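Local atomic coordinates of ferritin heavy chain (Trichoplusia ni, PDB entry 1Z6O), a protein that oxidises ferrous iron and, with an equal number of light chains in a 24-subunit shell, stores it as a soluble ferric mineral. Residues N52-F60 / E179-L187; G104-A112 / L160-M171. All coordinates share one frame; numbering follows the deposited sequence.

Contact 1 of 2, residues N52-F60 / E179-L187; sequences NRPGFAQLF and EFIFDKKLL
The start of helix 54-80 (residues 54-60) and residues 179-186 of the C-terminal helix cross at 45°, these segment axes 7.5 Å apart, and Gly55 touches Asp183 so closely that a beta carbon on Gly55 would run into Asp183 O. The carboxylate of Asp183 faces the start of the first helix, where amide hydrogens have no preceding turn to bond. Its OD1 accepts Phe56 N at 2.9 Å, nearly along the C-O axis, and more weakly Gly55 N, while OD2 takes Lys184 NZ on its anti lone pair. The negative charge probably also suits the positive end of the helix dipole. Arg53, at the N-cap position, bends at chi2 (-64°), which brings NE to Glu179 OE1 at 2.7 Å, almost straight (169°) and in the guanidinium plane. The two planar groups stand nearly perpendicular. NH1 of Arg53 also forms a salt bridge with Asp184 of a ferritin light chain. Next to these charges, the Phe56 side chain is a knob among Glu179, Phe182, Asp183 and Leu186; Leu186 CD1 lies 3.8 Å above its ring centre, a CH-pi contact, whereas the Phe182 ring is slid aside and barely overlaps. Leu187 CG packs on Gly55 CA at 3.6 Å, and its CD1 reaches Pro54 CG. A short C-terminal helix set against one end of the long four-helix bundle is the hallmark of the ferritin subunit.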
ATOM      1  N   ASN M  52     -47.979 -13.634 -11.379  1.00 17.68           N
ATOM      2  CA  ASN M  52     -46.889 -12.688 -11.192  1.00 18.66           C
ATOM      3  C   ASN M  52     -46.434 -12.403  -9.759  1.00 21.76           C
ATOM      4  O   ASN M  52     -46.456 -11.254  -9.312  1.00 17.97           O
ATOM      5  CB  ASN M  52     -47.271 -11.359 -11.897  1.00 17.34           C
ATOM      6  CG  ASN M  52     -46.070 -10.483 -12.182  1.00 21.18           C
ATOM      7  OD1 ASN M  52     -45.058 -10.960 -12.693  1.00 21.28           O
ATOM      8  ND2 ASN M  52     -46.173  -9.190 -11.864  1.00 20.24           N
ATOM      9  N   ARG M  53     -46.006 -13.441  -9.049  1.00 16.52           N
ATOM     10  CA  ARG M  53     -45.498 -13.286  -7.685  1.00 17.39           C
ATOM     11  C   ARG M  53     -44.089 -13.887  -7.719  1.00 17.45           C
ATOM     12  O   ARG M  53     -43.873 -15.025  -7.293  1.00 17.74           O
ATOM     13  CB  ARG M  53     -46.398 -14.046  -6.703  1.00 18.59           C
ATOM     14  CG  ARG M  53     -47.822 -13.472  -6.606  1.00 19.93           C
ATOM     15  CD  ARG M  53     -47.799 -12.051  -6.035  1.00 23.69           C
ATOM     16  NE  ARG M  53     -49.146 -11.505  -5.829  1.00 24.17           N
ATOM     17  CZ  ARG M  53     -49.567 -10.340  -6.320  1.00 31.01           C
ATOM     18  NH1 ARG M  53     -48.753  -9.596  -7.056  1.00 32.13           N
ATOM     19  NH2 ARG M  53     -50.796  -9.909  -6.061  1.00 31.83           N
ATOM     20  N   PRO M  54     -43.115 -13.131  -8.248  1.00 20.90           N
ATOM     21  CA  PRO M  54     -41.730 -13.615  -8.344  1.00 21.19           C
ATOM     22  C   PRO M  54     -41.079 -13.989  -7.019  1.00 19.14           C
ATOM     23  O   PRO M  54     -40.192 -14.848  -6.984  1.00 18.29           O
ATOM     24  CB  PRO M  54     -41.003 -12.468  -9.068  1.00 22.87           C
ATOM     25  CG  PRO M  54     -41.800 -11.238  -8.637  1.00 23.41           C
ATOM     26  CD  PRO M  54     -43.231 -11.740  -8.739  1.00 22.11           C
ATOM     27  N   GLY M  55     -41.507 -13.344  -5.938  1.00 18.80           N
ATOM     28  CA  GLY M  55     -40.960 -13.667  -4.626  1.00 18.74           C
ATOM     29  C   GLY M  55     -41.379 -15.080  -4.241  1.00 19.50           C
ATOM     30  O   GLY M  55     -40.556 -15.885  -3.793  1.00 17.06           O
ATOM     31  N   PHE M  56     -42.663 -15.387  -4.402  1.00 15.68           N
ATOM     32  CA  PHE M  56     -43.152 -16.736  -4.102  1.00 16.95           C
ATOM     33  C   PHE M  56     -42.547 -17.748  -5.068  1.00 18.00           C
ATOM     34  O   PHE M  56     -42.199 -18.855  -4.670  1.00 16.47           O
ATOM     35  CB  PHE M  56     -44.681 -16.809  -4.207  1.00 14.72           C
ATOM     36  CG  PHE M  56     -45.392 -16.309  -2.981  1.00 18.28           C
ATOM     37  CD1 PHE M  56     -45.862 -15.003  -2.913  1.00 21.62           C
ATOM     38  CD2 PHE M  56     -45.573 -17.147  -1.885  1.00 23.58           C
ATOM     39  CE1 PHE M  56     -46.513 -14.535  -1.758  1.00 23.21           C
ATOM     40  CE2 PHE M  56     -46.220 -16.692  -0.729  1.00 25.79           C
ATOM     41  CZ  PHE M  56     -46.691 -15.386  -0.668  1.00 20.52           C
ATOM     42  N   ALA M  57     -42.426 -17.381  -6.343  1.00 15.45           N
ATOM     43  CA  ALA M  57     -41.849 -18.311  -7.316  1.00 17.16           C
ATOM     44  C   ALA M  57     -40.442 -18.717  -6.888  1.00 19.19           C
ATOM     45  O   ALA M  57     -40.109 -19.901  -6.877  1.00 18.59           O
ATOM     46  CB  ALA M  57     -41.805 -17.675  -8.717  1.00 17.56           C
ATOM     47  N   GLN M  58     -39.619 -17.736  -6.532  1.00 18.18           N
ATOM     48  CA  GLN M  58     -38.243 -18.012  -6.122  1.00 20.32           C
ATOM     49  C   GLN M  58     -38.210 -18.835  -4.832  1.00 17.84           C
ATOM     50  O   GLN M  58     -37.372 -19.734  -4.681  1.00 18.36           O
ATOM     51  CB  GLN M  58     -37.487 -16.694  -5.917  1.00 25.35           C
ATOM     52  CG  GLN M  58     -36.009 -16.839  -5.556  1.00 40.00           C
ATOM     53  CD  GLN M  58     -35.394 -15.504  -5.102  1.00 54.73           C
ATOM     54  OE1 GLN M  58     -35.549 -15.088  -3.950  1.00 50.80           O
ATOM     55  NE2 GLN M  58     -34.713 -14.825  -6.019  1.00 54.40           N
ATOM     56  N   LEU M  59     -39.098 -18.509  -3.894  1.00 17.01           N
ATOM     57  CA  LEU M  59     -39.170 -19.242  -2.629  1.00 18.65           C
ATOM     58  C   LEU M  59     -39.394 -20.730  -2.902  1.00 18.90           C
ATOM     59  O   LEU M  59     -38.729 -21.590  -2.323  1.00 16.50           O
ATOM     60  CB  LEU M  59     -40.337 -18.726  -1.771  1.00 16.79           C
ATOM     61  CG  LEU M  59     -40.590 -19.443  -0.429  1.00 21.11           C
ATOM     62  CD1 LEU M  59     -39.472 -19.080   0.554  1.00 22.54           C
ATOM     63  CD2 LEU M  59     -41.950 -19.019   0.154  1.00 22.02           C
ATOM     64  N   PHE M  60     -40.328 -21.037  -3.795  1.00 15.42           N
ATOM     65  CA  PHE M  60     -40.633 -22.433  -4.070  1.00 14.90           C
ATOM     66  C   PHE M  60     -39.643 -23.139  -4.987  1.00 16.79           C
ATOM     67  O   PHE M  60     -39.438 -24.340  -4.842  1.00 16.19           O
ATOM     68  CB  PHE M  60     -42.088 -22.550  -4.559  1.00 14.56           C
ATOM     69  CG  PHE M  60     -43.097 -22.145  -3.502  1.00 17.06           C
ATOM     70  CD1 PHE M  60     -43.021 -22.680  -2.216  1.00 18.47           C
ATOM     71  CD2 PHE M  60     -44.101 -21.222  -3.783  1.00 16.12           C
ATOM     72  CE1 PHE M  60     -43.931 -22.301  -1.218  1.00 19.87           C
ATOM     73  CE2 PHE M  60     -45.019 -20.836  -2.796  1.00 15.67           C
ATOM     74  CZ  PHE M  60     -44.930 -21.378  -1.509  1.00 17.90           C
ATOM     75  N   GLU M 179     -50.584  -9.108  -0.515  1.00 16.25           N
ATOM     76  CA  GLU M 179     -49.754 -10.136  -1.138  1.00 18.33           C
ATOM     77  C   GLU M 179     -48.645  -9.512  -1.986  1.00 19.18           C
ATOM     78  O   GLU M 179     -47.526 -10.029  -2.043  1.00 18.14           O
ATOM     79  CB  GLU M 179     -50.606 -11.072  -2.003  1.00 19.92           C
ATOM     80  CG  GLU M 179     -49.887 -12.379  -2.351  1.00 25.68           C
ATOM     81  CD  GLU M 179     -50.750 -13.319  -3.186  1.00 32.49           C
ATOM     82  OE1 GLU M 179     -50.698 -13.223  -4.431  1.00 32.93           O
ATOM     83  OE2 GLU M 179     -51.493 -14.140  -2.596  1.00 28.57           O
ATOM     84  N   PHE M 180     -48.942  -8.399  -2.650  1.00 17.63           N
ATOM     85  CA  PHE M 180     -47.926  -7.739  -3.466  1.00 17.37           C
ATOM     86  C   PHE M 180     -46.722  -7.324  -2.611  1.00 17.22           C
ATOM     87  O   PHE M 180     -45.570  -7.587  -2.965  1.00 18.49           O
ATOM     88  CB  PHE M 180     -48.509  -6.491  -4.146  1.00 17.64           C
ATOM     89  CG  PHE M 180     -47.495  -5.715  -4.950  1.00 18.75           C
ATOM     90  CD1 PHE M 180     -47.230  -6.056  -6.279  1.00 20.03           C
ATOM     91  CD2 PHE M 180     -46.792  -4.659  -4.372  1.00 19.38           C
ATOM     92  CE1 PHE M 180     -46.276  -5.348  -7.025  1.00 22.24           C
ATOM     93  CE2 PHE M 180     -45.830  -3.937  -5.110  1.00 21.08           C
ATOM     94  CZ  PHE M 180     -45.574  -4.286  -6.439  1.00 20.16           C
ATOM     95  N   ILE M 181     -46.989  -6.662  -1.487  1.00 14.67           N
ATOM     96  CA  ILE M 181     -45.915  -6.209  -0.607  1.00 15.89           C
ATOM     97  C   ILE M 181     -45.160  -7.396   0.000  1.00 17.94           C
ATOM     98  O   ILE M 181     -43.928  -7.412   0.041  1.00 18.50           O
ATOM     99  CB  ILE M 181     -46.484  -5.321   0.531  1.00 17.97           C
ATOM    100  CG1 ILE M 181     -46.988  -3.996  -0.066  1.00 19.48           C
ATOM    101  CG2 ILE M 181     -45.403  -5.056   1.604  1.00 19.79           C
ATOM    102  CD1 ILE M 181     -47.787  -3.144   0.926  1.00 19.64           C
ATOM    103  N   PHE M 182     -45.906  -8.387   0.474  1.00 17.18           N
ATOM    104  CA  PHE M 182     -45.305  -9.575   1.084  1.00 16.18           C
ATOM    105  C   PHE M 182     -44.389 -10.279   0.073  1.00 18.69           C
ATOM    106  O   PHE M 182     -43.281 -10.719   0.408  1.00 18.16           O
ATOM    107  CB  PHE M 182     -46.420 -10.525   1.535  1.00 17.26           C
ATOM    108  CG  PHE M 182     -45.936 -11.696   2.354  1.00 18.54           C
ATOM    109  CD1 PHE M 182     -45.873 -11.611   3.745  1.00 20.00           C
ATOM    110  CD2 PHE M 182     -45.557 -12.883   1.732  1.00 19.08           C
ATOM    111  CE1 PHE M 182     -45.435 -12.707   4.515  1.00 23.40           C
ATOM    112  CE2 PHE M 182     -45.117 -13.988   2.491  1.00 21.37           C
ATOM    113  CZ  PHE M 182     -45.059 -13.896   3.881  1.00 21.17           C
ATOM    114  N   ASP M 183     -44.858 -10.372  -1.166  1.00 16.92           N
ATOM    115  CA  ASP M 183     -44.102 -11.008  -2.248  1.00 19.20           C
ATOM    116  C   ASP M 183     -42.774 -10.289  -2.485  1.00 21.06           C
ATOM    117  O   ASP M 183     -41.737 -10.931  -2.653  1.00 19.25           O
ATOM    118  CB  ASP M 183     -44.931 -10.992  -3.546  1.00 20.57           C
ATOM    119  CG  ASP M 183     -44.194 -11.625  -4.729  1.00 28.74           C
ATOM    120  OD1 ASP M 183     -44.005 -12.859  -4.716  1.00 26.33           O
ATOM    121  OD2 ASP M 183     -43.802 -10.891  -5.668  1.00 26.40           O
ATOM    122  N   LYS M 184     -42.791  -8.957  -2.502  1.00 18.07           N
ATOM    123  CA  LYS M 184     -41.543  -8.233  -2.728  1.00 18.10           C
ATOM    124  C   LYS M 184     -40.611  -8.377  -1.524  1.00 19.99           C
ATOM    125  O   LYS M 184     -39.389  -8.413  -1.687  1.00 21.22           O
ATOM    126  CB  LYS M 184     -41.826  -6.757  -3.055  1.00 20.41           C
ATOM    127  CG  LYS M 184     -42.716  -6.594  -4.295  1.00 21.05           C
ATOM    128  CD  LYS M 184     -42.207  -7.445  -5.463  1.00 23.05           C
ATOM    129  CE  LYS M 184     -43.223  -7.537  -6.605  1.00 29.00           C
ATOM    130  NZ  LYS M 184     -44.475  -8.246  -6.183  1.00 34.78           N
ATOM    131  N   LYS M 185     -41.176  -8.465  -0.322  1.00 19.33           N
ATOM    132  CA  LYS M 185     -40.346  -8.671   0.874  1.00 22.01           C
ATOM    133  C   LYS M 185     -39.617 -10.023   0.752  1.00 25.02           C
ATOM    134  O   LYS M 185     -38.497 -10.169   1.234  1.00 23.06           O
ATOM    135  CB  LYS M 185     -41.196  -8.690   2.147  1.00 25.60           C
ATOM    136  CG  LYS M 185     -41.848  -7.371   2.508  1.00 35.26           C
ATOM    137  CD  LYS M 185     -40.868  -6.444   3.157  1.00 37.78           C
ATOM    138  CE  LYS M 185     -41.568  -5.219   3.736  1.00 39.95           C
ATOM    139  NZ  LYS M 185     -40.569  -4.416   4.507  1.00 33.33           N
ATOM    140  N   LEU M 186     -40.243 -11.017   0.120  1.00 21.90           N
ATOM    141  CA  LEU M 186     -39.571 -12.311  -0.050  1.00 23.77           C
ATOM    142  C   LEU M 186     -38.324 -12.130  -0.912  1.00 30.06           C
ATOM    143  O   LEU M 186     -37.381 -12.906  -0.810  1.00 28.06           O
ATOM    144  CB  LEU M 186     -40.493 -13.348  -0.711  1.00 20.00           C
ATOM    145  CG  LEU M 186     -41.676 -13.832   0.144  1.00 23.14           C
ATOM    146  CD1 LEU M 186     -42.596 -14.718  -0.702  1.00 20.14           C
ATOM    147  CD2 LEU M 186     -41.157 -14.598   1.368  1.00 24.05           C
ATOM    148  N   LEU M 187     -38.325 -11.109  -1.765  1.00 24.78           N
ATOM    149  CA  LEU M 187     -37.173 -10.829  -2.624  1.00 27.86           C
ATOM    150  C   LEU M 187     -36.207  -9.862  -1.943  1.00 31.86           C
ATOM    151  O   LEU M 187     -35.205  -9.471  -2.534  1.00 34.81           O
ATOM    152  CB  LEU M 187     -37.626 -10.198  -3.946  1.00 25.72           C
ATOM    153  CG  LEU M 187     -38.471 -11.055  -4.880  1.00 29.25           C
ATOM    154  CD1 LEU M 187     -38.996 -10.193  -6.019  1.00 28.77           C
ATOM    155  CD2 LEU M 187     -37.630 -12.217  -5.414  1.00 27.71           C
TER
HETATM  156  O   HOH W   1     -45.827  -8.631  -8.605  1.00 29.32           O
HETATM  157  O   HOH W   2     -53.053 -11.221  -4.994  1.00 51.04           O

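Contact 2 of 2, residues G104-A112 / L160-M171; sequences GGVEALEHA and LAGKASTLKKLM
Leu160 opens the contact by laying CD1 against Ala112 CB at 3.9 Å, where the small Ala112 methyl leaves room for the leucine branch, and CD2 against Leu109 CD2. Its side chain also touches Glu116, a probable ligand of the second iron. One turn on, Lys163 offers only its aliphatic root: CB meets Leu109 CD1, and its amine turns off to Asp159. Ala164 keeps the gap narrow, its CB 4.2 Å from Leu109 CB and its CA 5.7 Å from Val106 CA. Leu109 thus sits as a knob in the hole formed by Leu160, Lys163, Ala164 and Leu167, the interdigitation by which the antiparallel helices 105-112 and 160-168, at 156° and 9.0 Å between axes, pack in the ferritin four-helix bundle. Leu167 then puts CG 3.6 Å from Val106 CG2, while Val106 CG1 meets the Lys168 methylenes. Lys168 reaches across that branch because chi1 (-161°) turns CG away from the backbone N and the chain stays extended; its NZ forms a salt bridge with Glu110 OE2 at 2.7 Å, using the syn lone pair of OE2, and also donates to Gln9 O of another heavy chain. Shortening Lys168 to an alanine is likely to leave the Glu110 carboxylate without its counter-charge, deprive Gln9 O of its donor and uncover Val106 CG1. Met171, the last residue of a type I beta turn from Lys168, rests CG on Val106 CG2 at 3.8 Å.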
ATOM      1  N   GLY M 104     -53.889 -18.520  -3.984  1.00 24.48           N
ATOM      2  CA  GLY M 104     -53.018 -17.391  -3.704  1.00 21.31           C
ATOM      3  C   GLY M 104     -51.839 -17.842  -2.865  1.00 21.08           C
ATOM      4  O   GLY M 104     -51.668 -19.044  -2.631  1.00 18.38           O
ATOM      5  N   GLY M 105     -51.033 -16.887  -2.415  1.00 18.47           N
ATOM      6  CA  GLY M 105     -49.869 -17.206  -1.607  1.00 18.52           C
ATOM      7  C   GLY M 105     -50.211 -17.935  -0.316  1.00 19.54           C
ATOM      8  O   GLY M 105     -49.495 -18.851   0.079  1.00 18.49           O
ATOM      9  N   VAL M 106     -51.291 -17.542   0.356  1.00 17.88           N
ATOM     10  CA  VAL M 106     -51.652 -18.229   1.597  1.00 19.59           C
ATOM     11  C   VAL M 106     -51.921 -19.722   1.361  1.00 19.40           C
ATOM     12  O   VAL M 106     -51.415 -20.563   2.100  1.00 18.14           O
ATOM     13  CB  VAL M 106     -52.903 -17.601   2.273  1.00 23.07           C
ATOM     14  CG1 VAL M 106     -53.372 -18.488   3.446  1.00 20.79           C
ATOM     15  CG2 VAL M 106     -52.561 -16.212   2.803  1.00 22.33           C
ATOM     16  N   GLU M 107     -52.708 -20.060   0.343  1.00 16.50           N
ATOM     17  CA  GLU M 107     -52.988 -21.474   0.080  1.00 19.04           C
ATOM     18  C   GLU M 107     -51.707 -22.247  -0.197  1.00 18.09           C
ATOM     19  O   GLU M 107     -51.561 -23.391   0.239  1.00 16.70           O
ATOM     20  CB  GLU M 107     -53.922 -21.666  -1.129  1.00 20.70           C
ATOM     21  CG  GLU M 107     -55.395 -21.425  -0.860  1.00 34.12           C
ATOM     22  CD  GLU M 107     -56.315 -22.210  -1.826  1.00 57.47           C
ATOM     23  OE1 GLU M 107     -55.855 -22.686  -2.910  1.00 39.13           O
ATOM     24  OE2 GLU M 107     -57.516 -22.347  -1.494  1.00 61.96           O
ATOM     25  N   ALA M 108     -50.782 -21.640  -0.936  1.00 15.71           N
ATOM     26  CA  ALA M 108     -49.524 -22.329  -1.238  1.00 17.01           C
ATOM     27  C   ALA M 108     -48.677 -22.500   0.019  1.00 16.18           C
ATOM     28  O   ALA M 108     -48.077 -23.556   0.226  1.00 17.00           O
ATOM     29  CB  ALA M 108     -48.736 -21.564  -2.317  1.00 16.63           C
ATOM     30  N   LEU M 109     -48.609 -21.467   0.860  1.00 15.39           N
ATOM     31  CA  LEU M 109     -47.825 -21.578   2.097  1.00 16.46           C
ATOM     32  C   LEU M 109     -48.423 -22.643   3.021  1.00 16.53           C
ATOM     33  O   LEU M 109     -47.689 -23.406   3.660  1.00 16.50           O
ATOM     34  CB  LEU M 109     -47.773 -20.230   2.832  1.00 15.53           C
ATOM     35  CG  LEU M 109     -46.916 -19.143   2.165  1.00 17.62           C
ATOM     36  CD1 LEU M 109     -47.187 -17.789   2.830  1.00 16.64           C
ATOM     37  CD2 LEU M 109     -45.426 -19.517   2.275  1.00 18.60           C
ATOM     38  N   GLU M 110     -49.753 -22.698   3.102  1.00 16.27           N
ATOM     39  CA  GLU M 110     -50.398 -23.697   3.958  1.00 16.86           C
ATOM     40  C   GLU M 110     -50.196 -25.098   3.404  1.00 17.16           C
ATOM     41  O   GLU M 110     -50.049 -26.061   4.160  1.00 16.98           O
ATOM     42  CB  GLU M 110     -51.898 -23.394   4.105  1.00 17.94           C
ATOM     43  CG  GLU M 110     -52.158 -22.111   4.916  1.00 19.20           C
ATOM     44  CD  GLU M 110     -53.648 -21.881   5.196  1.00 35.71           C
ATOM     45  OE1 GLU M 110     -54.487 -22.394   4.432  1.00 35.63           O
ATOM     46  OE2 GLU M 110     -53.982 -21.172   6.164  1.00 31.51           O
ATOM     47  N   HIS M 111     -50.200 -25.222   2.082  1.00 15.63           N
ATOM     48  CA  HIS M 111     -49.968 -26.526   1.465  1.00 16.56           C
ATOM     49  C   HIS M 111     -48.505 -26.923   1.757  1.00 18.54           C
ATOM     50  O   HIS M 111     -48.227 -28.064   2.126  1.00 17.49           O
ATOM     51  CB  HIS M 111     -50.201 -26.448  -0.056  1.00 17.59           C
ATOM     52  CG  HIS M 111     -50.011 -27.757  -0.765  1.00 22.10           C
ATOM     53  ND1 HIS M 111     -50.001 -27.866  -2.137  1.00 27.08           N
ATOM     54  CD2 HIS M 111     -49.814 -29.011  -0.289  1.00 30.17           C
ATOM     55  CE1 HIS M 111     -49.805 -29.128  -2.479  1.00 25.08           C
ATOM     56  NE2 HIS M 111     -49.688 -29.843  -1.377  1.00 24.92           N
ATOM     57  N   ALA M 112     -47.568 -25.987   1.597  1.00 15.22           N
ATOM     58  CA  ALA M 112     -46.158 -26.294   1.884  1.00 16.41           C
ATOM     59  C   ALA M 112     -45.991 -26.718   3.352  1.00 18.02           C
ATOM     60  O   ALA M 112     -45.262 -27.664   3.659  1.00 17.05           O
ATOM     61  CB  ALA M 112     -45.272 -25.074   1.601  1.00 15.49           C
ATOM     62  N   LEU M 160     -42.494 -21.382   7.718  1.00 15.17           N
ATOM     63  CA  LEU M 160     -43.698 -21.388   6.875  1.00 15.87           C
ATOM     64  C   LEU M 160     -44.952 -21.005   7.654  1.00 18.10           C
ATOM     65  O   LEU M 160     -45.812 -20.288   7.137  1.00 17.04           O
ATOM     66  CB  LEU M 160     -43.917 -22.772   6.252  1.00 16.10           C
ATOM     67  CG  LEU M 160     -42.912 -23.169   5.161  1.00 20.70           C
ATOM     68  CD1 LEU M 160     -43.070 -24.665   4.837  1.00 17.77           C
ATOM     69  CD2 LEU M 160     -43.155 -22.310   3.905  1.00 21.91           C
ATOM     70  N   ALA M 161     -45.076 -21.499   8.886  1.00 15.24           N
ATOM     71  CA  ALA M 161     -46.251 -21.181   9.704  1.00 15.57           C
ATOM     72  C   ALA M 161     -46.313 -19.674   9.972  1.00 16.79           C
ATOM     73  O   ALA M 161     -47.387 -19.073   9.921  1.00 16.79           O
ATOM     74  CB  ALA M 161     -46.201 -21.951  11.038  1.00 15.30           C
ATOM     75  N   GLY M 162     -45.166 -19.073  10.278  1.00 16.78           N
ATOM     76  CA  GLY M 162     -45.135 -17.636  10.523  1.00 16.50           C
ATOM     77  C   GLY M 162     -45.505 -16.857   9.265  1.00 19.69           C
ATOM     78  O   GLY M 162     -46.271 -15.893   9.325  1.00 17.79           O
ATOM     79  N   LYS M 163     -44.956 -17.256   8.122  1.00 16.01           N
ATOM     80  CA  LYS M 163     -45.279 -16.575   6.863  1.00 16.44           C
ATOM     81  C   LYS M 163     -46.782 -16.676   6.579  1.00 18.25           C
ATOM     82  O   LYS M 163     -47.421 -15.693   6.189  1.00 16.91           O
ATOM     83  CB  LYS M 163     -44.495 -17.197   5.701  1.00 15.90           C
ATOM     84  CG  LYS M 163     -43.006 -16.778   5.640  1.00 18.29           C
ATOM     85  CD  LYS M 163     -42.299 -17.569   4.534  1.00 22.32           C
ATOM     86  CE  LYS M 163     -40.974 -16.934   4.121  1.00 31.28           C
ATOM     87  NZ  LYS M 163     -40.088 -16.646   5.273  1.00 33.10           N
ATOM     88  N   ALA M 164     -47.346 -17.866   6.763  1.00 15.67           N
ATOM     89  CA  ALA M 164     -48.774 -18.060   6.525  1.00 16.12           C
ATOM     90  C   ALA M 164     -49.612 -17.187   7.461  1.00 17.90           C
ATOM     91  O   ALA M 164     -50.572 -16.564   7.015  1.00 18.26           O
ATOM     92  CB  ALA M 164     -49.152 -19.540   6.707  1.00 15.72           C
ATOM     93  N   SER M 165     -49.265 -17.138   8.751  1.00 16.20           N
ATOM     94  CA  SER M 165     -50.030 -16.307   9.694  1.00 18.73           C
ATOM     95  C   SER M 165     -49.971 -14.837   9.306  1.00 16.39           C
ATOM     96  O   SER M 165     -50.987 -14.149   9.286  1.00 18.78           O
ATOM     97  CB  SER M 165     -49.493 -16.420  11.136  1.00 20.03           C
ATOM     98  OG  SER M 165     -49.702 -17.714  11.663  1.00 31.73           O
ATOM     99  N   THR M 166     -48.770 -14.354   9.024  1.00 17.24           N
ATOM    100  CA  THR M 166     -48.586 -12.948   8.665  1.00 16.47           C
ATOM    101  C   THR M 166     -49.383 -12.559   7.425  1.00 18.17           C
ATOM    102  O   THR M 166     -50.090 -11.550   7.420  1.00 17.84           O
ATOM    103  CB  THR M 166     -47.092 -12.648   8.428  1.00 19.36           C
ATOM    104  OG1 THR M 166     -46.394 -12.796   9.669  1.00 22.98           O
ATOM    105  CG2 THR M 166     -46.888 -11.218   7.894  1.00 19.54           C
ATOM    106  N   LEU M 167     -49.285 -13.365   6.376  1.00 15.22           N
ATOM    107  CA  LEU M 167     -50.002 -13.039   5.148  1.00 16.82           C
ATOM    108  C   LEU M 167     -51.511 -13.241   5.282  1.00 17.20           C
ATOM    109  O   LEU M 167     -52.294 -12.432   4.785  1.00 17.09           O
ATOM    110  CB  LEU M 167     -49.469 -13.882   3.981  1.00 15.26           C
ATOM    111  CG  LEU M 167     -50.066 -13.576   2.598  1.00 18.52           C
ATOM    112  CD1 LEU M 167     -49.820 -12.106   2.216  1.00 18.39           C
ATOM    113  CD2 LEU M 167     -49.431 -14.513   1.567  1.00 20.91           C
ATOM    114  N   LYS M 168     -51.925 -14.293   5.979  1.00 15.67           N
ATOM    115  CA  LYS M 168     -53.358 -14.556   6.105  1.00 17.15           C
ATOM    116  C   LYS M 168     -54.103 -13.428   6.812  1.00 19.72           C
ATOM    117  O   LYS M 168     -55.256 -13.156   6.490  1.00 18.24           O
ATOM    118  CB  LYS M 168     -53.606 -15.892   6.821  1.00 18.24           C
ATOM    119  CG  LYS M 168     -55.013 -16.458   6.579  1.00 22.09           C
ATOM    120  CD  LYS M 168     -55.098 -17.932   6.992  1.00 22.34           C
ATOM    121  CE  LYS M 168     -56.398 -18.585   6.502  1.00 26.83           C
ATOM    122  NZ  LYS M 168     -56.384 -20.056   6.799  1.00 25.53           N
ATOM    123  N   LYS M 169     -53.454 -12.755   7.759  1.00 17.66           N
ATOM    124  CA  LYS M 169     -54.102 -11.637   8.452  1.00 19.47           C
ATOM    125  C   LYS M 169     -54.459 -10.509   7.498  1.00 18.90           C
ATOM    126  O   LYS M 169     -55.345  -9.710   7.779  1.00 19.38           O
ATOM    127  CB  LYS M 169     -53.187 -11.057   9.527  1.00 19.46           C
ATOM    128  CG  LYS M 169     -52.982 -11.966  10.704  1.00 22.15           C
ATOM    129  CD  LYS M 169     -51.903 -11.391  11.605  1.00 28.57           C
ATOM    130  CE  LYS M 169     -51.392 -12.459  12.552  1.00 34.16           C
ATOM    131  NZ  LYS M 169     -50.126 -12.029  13.176  1.00 36.95           N
ATOM    132  N   LEU M 170     -53.754 -10.430   6.376  1.00 17.78           N
ATOM    133  CA  LEU M 170     -53.996  -9.368   5.396  1.00 17.81           C
ATOM    134  C   LEU M 170     -55.097  -9.694   4.392  1.00 21.10           C
ATOM    135  O   LEU M 170     -55.546  -8.819   3.653  1.00 20.16           O
ATOM    136  CB  LEU M 170     -52.704  -9.091   4.605  1.00 15.93           C
ATOM    137  CG  LEU M 170     -51.466  -8.796   5.467  1.00 17.65           C
ATOM    138  CD1 LEU M 170     -50.252  -8.513   4.566  1.00 18.20           C
ATOM    139  CD2 LEU M 170     -51.761  -7.590   6.367  1.00 19.69           C
ATOM    140  N   MET M 171     -55.541 -10.945   4.371  1.00 20.01           N
ATOM    141  CA  MET M 171     -56.513 -11.360   3.372  1.00 24.57           C
ATOM    142  C   MET M 171     -57.955 -10.888   3.478  1.00 29.60           C
ATOM    143  O   MET M 171     -58.623 -10.761   2.456  1.00 35.00           O
ATOM    144  CB  MET M 171     -56.498 -12.887   3.224  1.00 22.76           C
ATOM    145  CG  MET M 171     -55.164 -13.437   2.715  1.00 25.54           C
ATOM    146  SD  MET M 171     -54.631 -12.795   1.086  1.00 28.82           S
ATOM    147  CE  MET M 171     -53.426 -11.512   1.539  1.00 25.13           C
TER

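In the fold
From the N terminus, helix 19-47 leads through a turn into helix 54-80, whose start supplies the first half of contact 1. A long connection then brings the chain back to helix 105-132, where contact 2 begins; the hairpin to helix 139-168 closes contact 2 across 47 intervening residues. Only after that does helix 175-186 return to residues 52-60, so contact 1 spans the larger loop and contact 2 falls wholly within it. Their centres lie about 12 Å apart at the same end of the bundle. They join directly: Glu179 OE2 probably bonds to Gly105 N, and Phe56 packs on Leu167, linking both pairs of helices.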